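Putative aldo/keto reductase (Salmonella enterica subsp. enterica serovar Typhimurium, PDB 4R9O) probably acts as an NADP-dependent oxidoreductase of the aldo/keto reductase family, built on a TIM-barrel fold. Local coordinates at residues Gln6-Ala11 with Phe17-Met22. Residues are numbered along the deposited sequence; the frame is centred on the assembly and turned at random.
Sequences QRVTIA and FSRFVM
With CG1 of Ile10 set between its backbone N and carbonyl carbon (chi1 71°) and the ring of Phe17 swung beside its own backbone N (chi1 -76°), the two side chains meet through both branches of the isoleucine. Ile10 CG2 lies 3.6 Å from Phe17 CD2, and Ile10 CD1 lies 3.6 Å from Phe17 CE2, the two side chains crossing at a slant. Arg7, on the face of the hairpin opposite Val8 and Phe17, bends back and folds its guanidinium over the neighbouring strand, so that the carbonyl carbon of Phe17 sits beneath one face of the flat group, offset toward its rim. Salt bridging of NE to Glu16 and a hydrogen bond from NH2 to Thr50 hold it there.

The backbone underneath is an antiparallel hairpin. Val8 and Phe17 form its hydrogen-bonded pair, with Val8 N 2.7 Å from Phe17 O and Phe17 N 2.8 Å from Val8 O; Arg7 and Ser18 make the adjoining non-hydrogen-bonded pair. In aldo/keto reductases such an N-terminal hairpin closes the bottom of the TIM barrel, and here Phe17 and Ile10 both pack on Leu261 of a barrel strand. Beyond the pairing, Arg19 N donates to Gln6 O over 3.0 Å, and CG2 of Val8 rests on CA of Arg19. The extended Arg19 chain passes Gln6, whose amide plane stands 80° from the guanidinium; OE1 of Gln6 comes only to 3.5 Å from NH1 of Arg19, which is instead salt-bridged to Glu279. The other oxygen of that carboxylate, Glu279 OE2, accepts a hydrogen bond from Gln6 N.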
# COMPACT_ATOMS: atom_id res chain seq x y z
N GLN C 6 8.41 -2.45 -40.65
CA GLN C 6 7.02 -2.55 -41.08
C GLN C 6 6.28 -1.23 -40.84
O GLN C 6 6.61 -0.47 -39.92
CB GLN C 6 6.33 -3.70 -40.34
CG GLN C 6 4.90 -3.95 -40.77
CD GLN C 6 4.14 -4.83 -39.78
OE1 GLN C 6 4.73 -5.39 -38.86
NE2 GLN C 6 2.83 -4.95 -39.98
N ARG C 7 5.28 -0.95 -41.67
CA ARG C 7 4.42 0.20 -41.45
C ARG C 7 3.10 -0.28 -40.87
O ARG C 7 2.65 -1.38 -41.17
CB ARG C 7 4.20 0.97 -42.75
CG ARG C 7 5.50 1.35 -43.43
CD ARG C 7 5.31 2.49 -44.41
NE ARG C 7 4.71 3.67 -43.78
CZ ARG C 7 5.35 4.48 -42.94
NH1 ARG C 7 4.72 5.53 -42.42
NH2 ARG C 7 6.60 4.23 -42.59
N VAL C 8 2.49 0.54 -40.02
CA VAL C 8 1.30 0.11 -39.29
C VAL C 8 0.29 1.24 -39.20
O VAL C 8 0.65 2.40 -39.05
CB VAL C 8 1.66 -0.39 -37.87
CG1 VAL C 8 2.48 -1.68 -37.93
CG2 VAL C 8 2.41 0.67 -37.08
N THR C 9 -0.99 0.89 -39.33
CA THR C 9 -2.05 1.85 -39.05
C THR C 9 -2.32 1.83 -37.55
O THR C 9 -2.72 0.80 -37.01
CB THR C 9 -3.33 1.52 -39.84
OG1 THR C 9 -3.01 1.43 -41.23
CG2 THR C 9 -4.38 2.60 -39.63
N ILE C 10 -2.11 2.96 -36.88
CA ILE C 10 -2.12 2.94 -35.42
C ILE C 10 -3.52 2.96 -34.80
O ILE C 10 -3.69 2.59 -33.64
CB ILE C 10 -1.31 4.11 -34.85
CG1 ILE C 10 -2.05 5.43 -35.09
CG2 ILE C 10 0.07 4.13 -35.49
CD1 ILE C 10 -1.34 6.62 -34.52
N ALA C 11 -4.52 3.36 -35.58
CA ALA C 11 -5.90 3.47 -35.09
C ALA C 11 -6.85 3.43 -36.28
O ALA C 11 -6.42 3.71 -37.40
CB ALA C 11 -6.07 4.76 -34.29
N PHE C 17 2.07 4.76 -39.40
CA PHE C 17 3.38 5.00 -38.80
C PHE C 17 4.35 3.86 -39.08
O PHE C 17 3.96 2.78 -39.53
CB PHE C 17 3.26 5.19 -37.28
CG PHE C 17 2.73 6.53 -36.87
CD1 PHE C 17 2.51 7.54 -37.80
CD2 PHE C 17 2.45 6.79 -35.53
CE1 PHE C 17 2.01 8.77 -37.41
CE2 PHE C 17 1.96 8.04 -35.13
CZ PHE C 17 1.74 9.02 -36.08
N SER C 18 5.63 4.09 -38.81
CA SER C 18 6.57 2.97 -38.77
C SER C 18 6.39 2.31 -37.39
O SER C 18 6.13 2.98 -36.41
CB SER C 18 8.01 3.44 -39.02
OG SER C 18 8.42 4.40 -38.06
N ARG C 19 6.51 0.99 -37.35
CA ARG C 19 6.31 0.21 -36.12
C ARG C 19 7.27 0.62 -35.00
O ARG C 19 6.94 0.54 -33.82
CB ARG C 19 6.47 -1.28 -36.43
CG ARG C 19 6.02 -2.20 -35.32
CD ARG C 19 6.22 -3.63 -35.75
NE ARG C 19 5.63 -4.54 -34.78
CZ ARG C 19 5.70 -5.86 -34.87
NH1 ARG C 19 6.34 -6.42 -35.89
NH2 ARG C 19 5.12 -6.62 -33.94
N PHE C 20 8.47 1.04 -35.39
CA PHE C 20 9.41 1.62 -34.43
C PHE C 20 9.47 3.13 -34.63
O PHE C 20 9.45 3.63 -35.75
CB PHE C 20 10.80 0.99 -34.59
CG PHE C 20 10.95 -0.35 -33.92
CD1 PHE C 20 11.42 -0.44 -32.62
CD2 PHE C 20 10.63 -1.51 -34.60
CE1 PHE C 20 11.56 -1.68 -32.00
CE2 PHE C 20 10.77 -2.75 -33.99
CZ PHE C 20 11.24 -2.83 -32.68
N VAL C 21 9.55 3.86 -33.52
CA VAL C 21 9.52 5.32 -33.53
C VAL C 21 10.82 5.91 -33.00
O VAL C 21 11.30 5.51 -31.94
CB VAL C 21 8.33 5.84 -32.69
CG1 VAL C 21 8.37 7.37 -32.56
CG2 VAL C 21 7.01 5.38 -33.30
N MET C 22 11.42 6.84 -33.74
CA MET C 22 12.62 7.52 -33.23
C MET C 22 12.23 8.67 -32.31
O MET C 22 11.60 9.63 -32.74
CB MET C 22 13.50 8.04 -34.38
CG MET C 22 14.84 8.58 -33.91
SD MET C 22 15.88 7.29 -33.18
CE MET C 22 16.52 8.13 -31.74